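Local structure of probable 2-dehydropantoate 2-reductase (Bacillus subtilis, 3EGO) at residues 140-145 / 164-169; 119-124 / 175-180. The protein probably catalyses the NADPH-dependent reduction of 2-dehydropantoate (ketopantoate) to (R)-pantoate, the second step from 3-methyl-2-oxobutanoate on the way to pantothenate. All blocks are in the same frame, centred on the assembly; numbering follows the deposited sequence.

Overall arrangement
Followed from the N terminus, the chain builds most of one mixed sheet before either contact begins. Strand 116-128 then supplies the first half of contact 2, and strand 142-146, its antiparallel neighbour, the first half of contact 1. A connection almost without regular structure leads to strand 168-170, which closes contact 1 by pairing parallel with strand 142-146. Helix 174-195 follows at once, and its first turns pack on strand 116-128, closing contact 2. Contact 1 is thus nested inside the loop that contact 2 closes. The two touch directly, since Ala141 and Ser145 form backbone hydrogen bonds with Glu123 and Val119, respectively. Contact 1 extends the sheet of the Rossmann-type part, and contact 2 fastens that sheet to the first helix of the helical C-terminal part.

Contact 1 of 2, residues 140-145 / 164-169; sequences GAIKWS and SDFPIY
The carbonyl oxygen of Ile142 takes the shortest direct hydrogen bond of this strand pair, from the backbone N of Tyr169 at 2.9 Å, and a CA-H...O contact from Ile168 CA at 3.3 Å adds to it. On one side of this bond Ile142 N donates to Pro167 O, on the other Trp144 N donates to Tyr169 O at 3.0 Å. One strand therefore alternately gives and accepts, as parallel pairing requires. Ahead of the first bridge a water takes over, donating to both Gly140 O and Asp165 O and so linking the two segments before the strands pair.

The side chains divide between the faces of the sheet. On one, Ile142 holds CG1 anti to its carbonyl carbon (chi1 -73°), and CD1 at the end of that branch meets Phe166 CZ at 3.5 Å, the two side chains crossing obliquely. The Phe166 ring also lies almost parallel to those of Tyr20 and His124, and both Ile142 and Phe166 touch Cys17 of helix 12-22. Ile168 shares this face, and its CG2 meets Trp144 CD1 at 3.5 Å, the side chains crossing at about a right angle; Phe159 packs edge-to-face with that indole. On the other face Lys143 CG stands at the edge of the Tyr169 ring, while the amino end of Lys143 leads away to a salt bridge with Glu123. Ala141 CB touches the same ring at CE2, 3.7 Å away.

Strand 168-170 thus extends, by a parallel pairing, the mixed sheet of a Rossmann-type dinucleotide-binding domain, on whose Ile142 face lies helix 12-22, close to the glycine-rich segment that by similarity binds NADP(+).

Contact 2 of 2, residues 119-124 / 175-180; sequences VGIVEH and YRLLTG
Strand 119-122 and helix 175-180 run in broadly the same direction, their axes inclined by 36° and 8.3 Å apart at closest approach, with Ile121 and Leu178 the nearest pair of CA atoms. Ile121 points at the helix and gives two consecutive leucines a different branch each. Its CG1 lies between the backbone N and the carbonyl carbon (chi1 60°), and CD1 beyond it reaches Leu177 CD1 at 3.5 Å. The other branch, CG2, meets Leu178 CD2 at 3.7 Å, and here the side chains slide past each other in opposite directions. Leu178 also spreads over Val119, whose CG1 lies 3.7 Å from Leu178 CD1 and 3.8 Å from Leu178 CD2, so that one methyl is set against both tips of the leucine. Gly120, between the two branched residues, offers only backbone, and Leu177 CD2 comes to 4.5 Å from its CA. An alanine in place of Ile121 would probably open a gap beside the two leucines, leaving Leu177 CD1 without the branch it packs on and Leu178 with Val119 as its main partner on the strand.

On the helix itself Tyr175 O is gripped twice by Thr179, whose N and OG1 (2.8 Å) come from opposite faces of the carbonyl plane. Around the contact, Ile105 of helix 103-109 covers Val119 and Leu178, and Leu177 continues onto Lys143 and Ser145 of strand 142-146.

Joined by aliphatic side chains, mostly through their methyl groups, the strand and helix are held by shape and burial instead of directed bonds; because Ile121 also touches Lys181, by similarity the proton donor, this apolar packing adjoins the probable active site.

Contact 1 of 2, residues 140-145 / 164-169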
ATOM      1  N   GLY A 140     -30.938  -9.812  -1.717  1.00 25.16           N
ATOM      2  CA  GLY A 140     -30.946  -8.860  -0.611  1.00 25.90           C
ATOM      3  C   GLY A 140     -32.197  -8.011  -0.625  1.00 26.75           C
ATOM      4  O   GLY A 140     -33.327  -8.506  -0.827  1.00 26.00           O
ATOM      5  N   ALA A 141     -31.991  -6.709  -0.478  1.00 24.82           N
ATOM      6  CA  ALA A 141     -33.076  -5.739  -0.406  1.00 24.30           C
ATOM      7  C   ALA A 141     -32.503  -4.379  -0.730  1.00 24.05           C
ATOM      8  O   ALA A 141     -31.283  -4.219  -0.759  1.00 23.40           O
ATOM      9  CB  ALA A 141     -33.644  -5.718   1.028  1.00 25.82           C
ATOM     10  N   ILE A 142     -33.376  -3.413  -0.972  1.00 22.54           N
ATOM     11  CA  ILE A 142     -33.002  -2.014  -0.991  1.00 22.07           C
ATOM     12  C   ILE A 142     -33.670  -1.372   0.197  1.00 23.58           C
ATOM     13  O   ILE A 142     -34.831  -1.667   0.501  1.00 22.73           O
ATOM     14  CB  ILE A 142     -33.441  -1.324  -2.282  1.00 22.22           C
ATOM     15  CG1 ILE A 142     -32.539  -1.807  -3.446  1.00 22.58           C
ATOM     16  CG2 ILE A 142     -33.382   0.230  -2.150  1.00 22.90           C
ATOM     17  CD1 ILE A 142     -33.004  -1.217  -4.872  1.00 25.38           C
ATOM     18  N   LYS A 143     -32.936  -0.519   0.897  1.00 23.55           N
ATOM     19  CA  LYS A 143     -33.517   0.265   2.001  1.00 23.54           C
ATOM     20  C   LYS A 143     -33.334   1.741   1.716  1.00 22.64           C
ATOM     21  O   LYS A 143     -32.281   2.188   1.247  1.00 22.91           O
ATOM     22  CB  LYS A 143     -32.849  -0.127   3.333  1.00 21.69           C
ATOM     23  CG  LYS A 143     -33.127  -1.574   3.764  1.00 23.81           C
ATOM     24  CD  LYS A 143     -32.251  -1.986   4.923  1.00 33.00           C
ATOM     25  CE  LYS A 143     -32.772  -3.256   5.615  1.00 41.12           C
ATOM     26  NZ  LYS A 143     -31.648  -4.057   6.165  1.00 45.36           N
ATOM     27  N   TRP A 144     -34.364   2.531   1.967  1.00 24.22           N
ATOM     28  CA  TRP A 144     -34.293   3.940   1.613  1.00 22.19           C
ATOM     29  C   TRP A 144     -34.891   4.810   2.733  1.00 24.66           C
ATOM     30  O   TRP A 144     -35.630   4.298   3.586  1.00 24.21           O
ATOM     31  CB  TRP A 144     -35.018   4.232   0.296  1.00 22.71           C
ATOM     32  CG  TRP A 144     -36.458   3.924   0.386  1.00 21.99           C
ATOM     33  CD1 TRP A 144     -37.047   2.683   0.313  1.00 20.21           C
ATOM     34  CD2 TRP A 144     -37.512   4.869   0.595  1.00 21.85           C
ATOM     35  NE1 TRP A 144     -38.413   2.808   0.476  1.00 24.72           N
ATOM     36  CE2 TRP A 144     -38.726   4.142   0.632  1.00 21.39           C
ATOM     37  CE3 TRP A 144     -37.542   6.267   0.751  1.00 23.88           C
ATOM     38  CZ2 TRP A 144     -39.989   4.769   0.860  1.00 24.90           C
ATOM     39  CZ3 TRP A 144     -38.795   6.902   0.960  1.00 22.75           C
ATOM     40  CH2 TRP A 144     -40.001   6.138   1.012  1.00 27.43           C
ATOM     41  N   SER A 145     -34.556   6.104   2.701  1.00 24.07           N
ATOM     42  CA  SER A 145     -35.024   7.090   3.685  1.00 26.16           C
ATOM     43  C   SER A 145     -35.246   8.387   2.957  1.00 25.87           C
ATOM     44  O   SER A 145     -34.665   8.582   1.883  1.00 27.55           O
ATOM     45  CB  SER A 145     -33.947   7.332   4.727  1.00 27.45           C
ATOM     46  OG  SER A 145     -33.578   6.122   5.355  1.00 34.98           O
ATOM     47  N   SER A 164     -40.930 -10.602  -5.133  1.00 29.18           N
ATOM     48  CA  SER A 164     -40.536 -11.118  -3.839  1.00 30.56           C
ATOM     49  C   SER A 164     -39.038 -10.996  -3.641  1.00 29.99           C
ATOM     50  O   SER A 164     -38.564 -10.845  -2.516  1.00 28.01           O
ATOM     51  CB  SER A 164     -40.955 -12.586  -3.717  1.00 33.49           C
ATOM     52  OG  SER A 164     -42.366 -12.674  -3.802  1.00 43.57           O
ATOM     53  N   ASP A 165     -38.273 -11.053  -4.737  1.00 28.28           N
ATOM     54  CA  ASP A 165     -36.814 -11.101  -4.595  1.00 26.14           C
ATOM     55  C   ASP A 165     -36.174  -9.736  -4.687  1.00 24.95           C
ATOM     56  O   ASP A 165     -34.947  -9.644  -4.580  1.00 24.93           O
ATOM     57  CB  ASP A 165     -36.157 -12.019  -5.635  1.00 26.49           C
ATOM     58  CG  ASP A 165     -36.496 -13.496  -5.439  1.00 33.88           C
ATOM     59  OD1 ASP A 165     -36.531 -13.980  -4.291  1.00 31.55           O
ATOM     60  OD2 ASP A 165     -36.647 -14.170  -6.459  1.00 33.19           O
ATOM     61  N   PHE A 166     -37.015  -8.703  -4.838  1.00 24.37           N
ATOM     62  CA  PHE A 166     -36.620  -7.320  -4.918  1.00 24.20           C
ATOM     63  C   PHE A 166     -37.354  -6.524  -3.834  1.00 20.90           C
ATOM     64  O   PHE A 166     -38.014  -5.588  -4.140  1.00 22.47           O
ATOM     65  CB  PHE A 166     -36.948  -6.714  -6.314  1.00 22.59           C
ATOM     66  CG  PHE A 166     -36.119  -5.488  -6.671  1.00 22.92           C
ATOM     67  CD1 PHE A 166     -34.714  -5.571  -6.839  1.00 19.78           C
ATOM     68  CD2 PHE A 166     -36.744  -4.238  -6.831  1.00 22.54           C
ATOM     69  CE1 PHE A 166     -33.950  -4.392  -7.169  1.00 19.89           C
ATOM     70  CE2 PHE A 166     -36.008  -3.084  -7.166  1.00 25.13           C
ATOM     71  CZ  PHE A 166     -34.603  -3.162  -7.321  1.00 23.66           C
ATOM     72  N   PRO A 167     -37.292  -6.960  -2.564  1.00 21.39           N
ATOM     73  CA  PRO A 167     -38.022  -6.155  -1.566  1.00 24.69           C
ATOM     74  C   PRO A 167     -37.413  -4.776  -1.335  1.00 23.57           C
ATOM     75  O   PRO A 167     -36.180  -4.584  -1.466  1.00 23.30           O
ATOM     76  CB  PRO A 167     -37.912  -7.006  -0.284  1.00 26.06           C
ATOM     77  CG  PRO A 167     -36.663  -7.759  -0.480  1.00 24.58           C
ATOM     78  CD  PRO A 167     -36.657  -8.134  -1.947  1.00 20.20           C
ATOM     79  N   ILE A 168     -38.260  -3.831  -0.945  1.00 22.15           N
ATOM     80  CA  ILE A 168     -37.816  -2.485  -0.704  1.00 22.02           C
ATOM     81  C   ILE A 168     -38.412  -2.006   0.621  1.00 26.79           C
ATOM     82  O   ILE A 168     -39.636  -2.146   0.833  1.00 24.03           O
ATOM     83  CB  ILE A 168     -38.232  -1.561  -1.873  1.00 25.66           C
ATOM     84  CG1 ILE A 168     -37.498  -2.016  -3.151  1.00 23.09           C
ATOM     85  CG2 ILE A 168     -37.809  -0.146  -1.584  1.00 20.10           C
ATOM     86  CD1 ILE A 168     -37.949  -1.257  -4.457  1.00 24.92           C
ATOM     87  N   TYR A 169     -37.549  -1.507   1.530  1.00 23.41           N
ATOM     88  CA  TYR A 169     -37.970  -1.174   2.901  1.00 26.69           C
ATOM     89  C   TYR A 169     -37.646   0.266   3.191  1.00 28.65           C
ATOM     90  O   TYR A 169     -36.569   0.741   2.815  1.00 26.67           O
ATOM     91  CB  TYR A 169     -37.224  -2.053   3.908  1.00 24.54           C
ATOM     92  CG  TYR A 169     -37.450  -3.494   3.662  1.00 27.04           C
ATOM     93  CD1 TYR A 169     -38.749  -4.029   3.695  1.00 31.70           C
ATOM     94  CD2 TYR A 169     -36.384  -4.348   3.397  1.00 26.44           C
ATOM     95  CE1 TYR A 169     -38.974  -5.372   3.427  1.00 31.14           C
ATOM     96  CE2 TYR A 169     -36.618  -5.683   3.151  1.00 29.04           C
ATOM     97  CZ  TYR A 169     -37.914  -6.171   3.167  1.00 27.71           C
ATOM     98  OH  TYR A 169     -38.111  -7.518   2.955  1.00 33.21           O
TER
HETATM   99  O   HOH W   1     -34.050 -10.636  -2.268  1.00 27.74           O

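Contact 2 of 2, residues 119-124 / 175-180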
ATOM      1  N   VAL A 119     -32.464   8.781  -0.275  1.00 23.76           N
ATOM      2  CA  VAL A 119     -31.146   8.211  -0.163  1.00 27.25           C
ATOM      3  C   VAL A 119     -31.330   6.756   0.294  1.00 28.20           C
ATOM      4  O   VAL A 119     -32.210   6.481   1.093  1.00 28.72           O
ATOM      5  CB  VAL A 119     -30.446   9.154   0.875  1.00 29.26           C
ATOM      6  CG1 VAL A 119     -30.199   8.546   2.247  1.00 30.94           C
ATOM      7  CG2 VAL A 119     -29.385  10.132   0.238  1.00 26.69           C
ATOM      8  N   GLY A 120     -30.534   5.817  -0.221  1.00 25.80           N
ATOM      9  CA  GLY A 120     -30.675   4.415   0.185  1.00 24.15           C
ATOM     10  C   GLY A 120     -29.459   3.552  -0.041  1.00 23.02           C
ATOM     11  O   GLY A 120     -28.477   3.993  -0.619  1.00 24.08           O
ATOM     12  N   ILE A 121     -29.518   2.331   0.450  1.00 22.12           N
ATOM     13  CA  ILE A 121     -28.441   1.403   0.255  1.00 23.45           C
ATOM     14  C   ILE A 121     -28.973   0.153  -0.410  1.00 24.18           C
ATOM     15  O   ILE A 121     -30.148  -0.214  -0.268  1.00 23.11           O
ATOM     16  CB  ILE A 121     -27.757   1.024   1.566  1.00 19.69           C
ATOM     17  CG1 ILE A 121     -28.758   0.373   2.524  1.00 25.19           C
ATOM     18  CG2 ILE A 121     -27.106   2.285   2.209  1.00 25.75           C
ATOM     19  CD1 ILE A 121     -28.069  -0.120   3.794  1.00 29.01           C
ATOM     20  N   VAL A 122     -28.087  -0.493  -1.141  1.00 22.14           N
ATOM     21  CA  VAL A 122     -28.457  -1.684  -1.878  1.00 24.20           C
ATOM     22  C   VAL A 122     -27.749  -2.849  -1.208  1.00 25.57           C
ATOM     23  O   VAL A 122     -26.516  -2.910  -1.229  1.00 28.51           O
ATOM     24  CB  VAL A 122     -27.945  -1.600  -3.314  1.00 23.02           C
ATOM     25  CG1 VAL A 122     -28.165  -2.936  -4.047  1.00 25.72           C
ATOM     26  CG2 VAL A 122     -28.598  -0.423  -4.056  1.00 19.26           C
ATOM     27  N   GLU A 123     -28.515  -3.783  -0.659  1.00 23.97           N
ATOM     28  CA  GLU A 123     -27.943  -4.981  -0.048  1.00 30.10           C
ATOM     29  C   GLU A 123     -27.976  -6.254  -0.899  1.00 28.96           C
ATOM     30  O   GLU A 123     -27.614  -7.334  -0.434  1.00 28.69           O
ATOM     31  CB  GLU A 123     -28.668  -5.274   1.268  1.00 29.31           C
ATOM     32  CG  GLU A 123     -28.647  -4.085   2.235  1.00 31.78           C
ATOM     33  CD  GLU A 123     -29.328  -4.414   3.586  1.00 37.85           C
ATOM     34  OE1 GLU A 123     -28.856  -3.898   4.631  1.00 44.36           O
ATOM     35  OE2 GLU A 123     -30.328  -5.191   3.594  1.00 47.95           O
ATOM     36  N   HIS A 124     -28.395  -6.123  -2.145  1.00 27.04           N
ATOM     37  CA  HIS A 124     -28.355  -7.235  -3.079  1.00 21.69           C
ATOM     38  C   HIS A 124     -26.943  -7.456  -3.494  1.00 23.78           C
ATOM     39  O   HIS A 124     -26.148  -6.529  -3.432  1.00 23.82           O
ATOM     40  CB  HIS A 124     -29.125  -6.851  -4.328  1.00 18.74           C
ATOM     41  CG  HIS A 124     -30.591  -6.709  -4.116  1.00 21.17           C
ATOM     42  ND1 HIS A 124     -31.416  -7.789  -3.903  1.00 23.65           N
ATOM     43  CD2 HIS A 124     -31.389  -5.616  -4.100  1.00 22.24           C
ATOM     44  CE1 HIS A 124     -32.659  -7.370  -3.764  1.00 25.60           C
ATOM     45  NE2 HIS A 124     -32.673  -6.059  -3.892  1.00 22.75           N
ATOM     46  N   TYR A 175     -29.426   8.940   8.213  1.00 33.25           N
ATOM     47  CA  TYR A 175     -28.030   9.032   8.625  1.00 32.91           C
ATOM     48  C   TYR A 175     -27.567   7.741   9.256  1.00 32.02           C
ATOM     49  O   TYR A 175     -26.476   7.237   8.967  1.00 32.97           O
ATOM     50  CB  TYR A 175     -27.801  10.237   9.546  1.00 36.53           C
ATOM     51  CG  TYR A 175     -26.348  10.378   9.953  1.00 36.50           C
ATOM     52  CD1 TYR A 175     -25.443  11.074   9.154  1.00 39.50           C
ATOM     53  CD2 TYR A 175     -25.882   9.804  11.125  1.00 38.39           C
ATOM     54  CE1 TYR A 175     -24.102  11.193   9.533  1.00 37.97           C
ATOM     55  CE2 TYR A 175     -24.547   9.929  11.512  1.00 33.21           C
ATOM     56  CZ  TYR A 175     -23.678  10.621  10.715  1.00 34.39           C
ATOM     57  OH  TYR A 175     -22.360  10.731  11.109  1.00 38.01           O
ATOM     58  N   ARG A 176     -28.414   7.148  10.086  1.00 29.53           N
ATOM     59  CA  ARG A 176     -28.112   5.847  10.634  1.00 27.60           C
ATOM     60  C   ARG A 176     -27.997   4.766   9.550  1.00 27.54           C
ATOM     61  O   ARG A 176     -27.119   3.859   9.603  1.00 29.70           O
ATOM     62  CB  ARG A 176     -29.215   5.446  11.622  1.00 28.57           C
ATOM     63  CG  ARG A 176     -28.936   4.113  12.275  1.00 36.83           C
ATOM     64  CD  ARG A 176     -29.976   3.794  13.352  1.00 56.06           C
ATOM     65  NE  ARG A 176     -30.049   4.854  14.358  1.00 65.05           N
ATOM     66  CZ  ARG A 176     -30.976   4.924  15.310  1.00 70.62           C
ATOM     67  NH1 ARG A 176     -31.926   3.997  15.388  1.00 69.28           N
ATOM     68  NH2 ARG A 176     -30.956   5.931  16.179  1.00 71.35           N
ATOM     69  N   LEU A 177     -28.914   4.830   8.589  1.00 27.51           N
ATOM     70  CA  LEU A 177     -28.917   3.839   7.496  1.00 27.75           C
ATOM     71  C   LEU A 177     -27.543   3.803   6.765  1.00 24.51           C
ATOM     72  O   LEU A 177     -26.883   2.749   6.651  1.00 24.87           O
ATOM     73  CB  LEU A 177     -30.061   4.178   6.515  1.00 24.44           C
ATOM     74  CG  LEU A 177     -30.187   3.141   5.380  1.00 26.99           C
ATOM     75  CD1 LEU A 177     -30.262   1.705   5.897  1.00 19.02           C
ATOM     76  CD2 LEU A 177     -31.382   3.485   4.527  1.00 29.14           C
ATOM     77  N   LEU A 178     -27.145   4.953   6.280  1.00 25.47           N
ATOM     78  CA  LEU A 178     -25.918   5.110   5.457  1.00 28.41           C
ATOM     79  C   LEU A 178     -24.623   4.889   6.218  1.00 28.92           C
ATOM     80  O   LEU A 178     -23.683   4.244   5.724  1.00 28.10           O
ATOM     81  CB  LEU A 178     -25.888   6.483   4.764  1.00 27.59           C
ATOM     82  CG  LEU A 178     -27.014   6.915   3.803  1.00 33.34           C
ATOM     83  CD1 LEU A 178     -26.557   7.830   2.689  1.00 27.58           C
ATOM     84  CD2 LEU A 178     -27.754   5.770   3.223  1.00 33.08           C
ATOM     85  N   THR A 179     -24.555   5.434   7.432  1.00 28.59           N
ATOM     86  CA  THR A 179     -23.322   5.327   8.203  1.00 27.91           C
ATOM     87  C   THR A 179     -23.181   3.907   8.606  1.00 25.83           C
ATOM     88  O   THR A 179     -22.093   3.421   8.764  1.00 28.07           O
ATOM     89  CB  THR A 179     -23.329   6.185   9.511  1.00 26.33           C
ATOM     90  OG1 THR A 179     -24.443   5.796  10.343  1.00 28.79           O
ATOM     91  CG2 THR A 179     -23.386   7.641   9.175  1.00 24.99           C
ATOM     92  N   GLY A 180     -24.296   3.214   8.763  1.00 26.72           N
ATOM     93  CA  GLY A 180     -24.216   1.840   9.234  1.00 26.75           C
ATOM     94  C   GLY A 180     -23.557   0.941   8.213  1.00 28.86           C
ATOM     95  O   GLY A 180     -22.964  -0.086   8.541  1.00 31.45           O
TER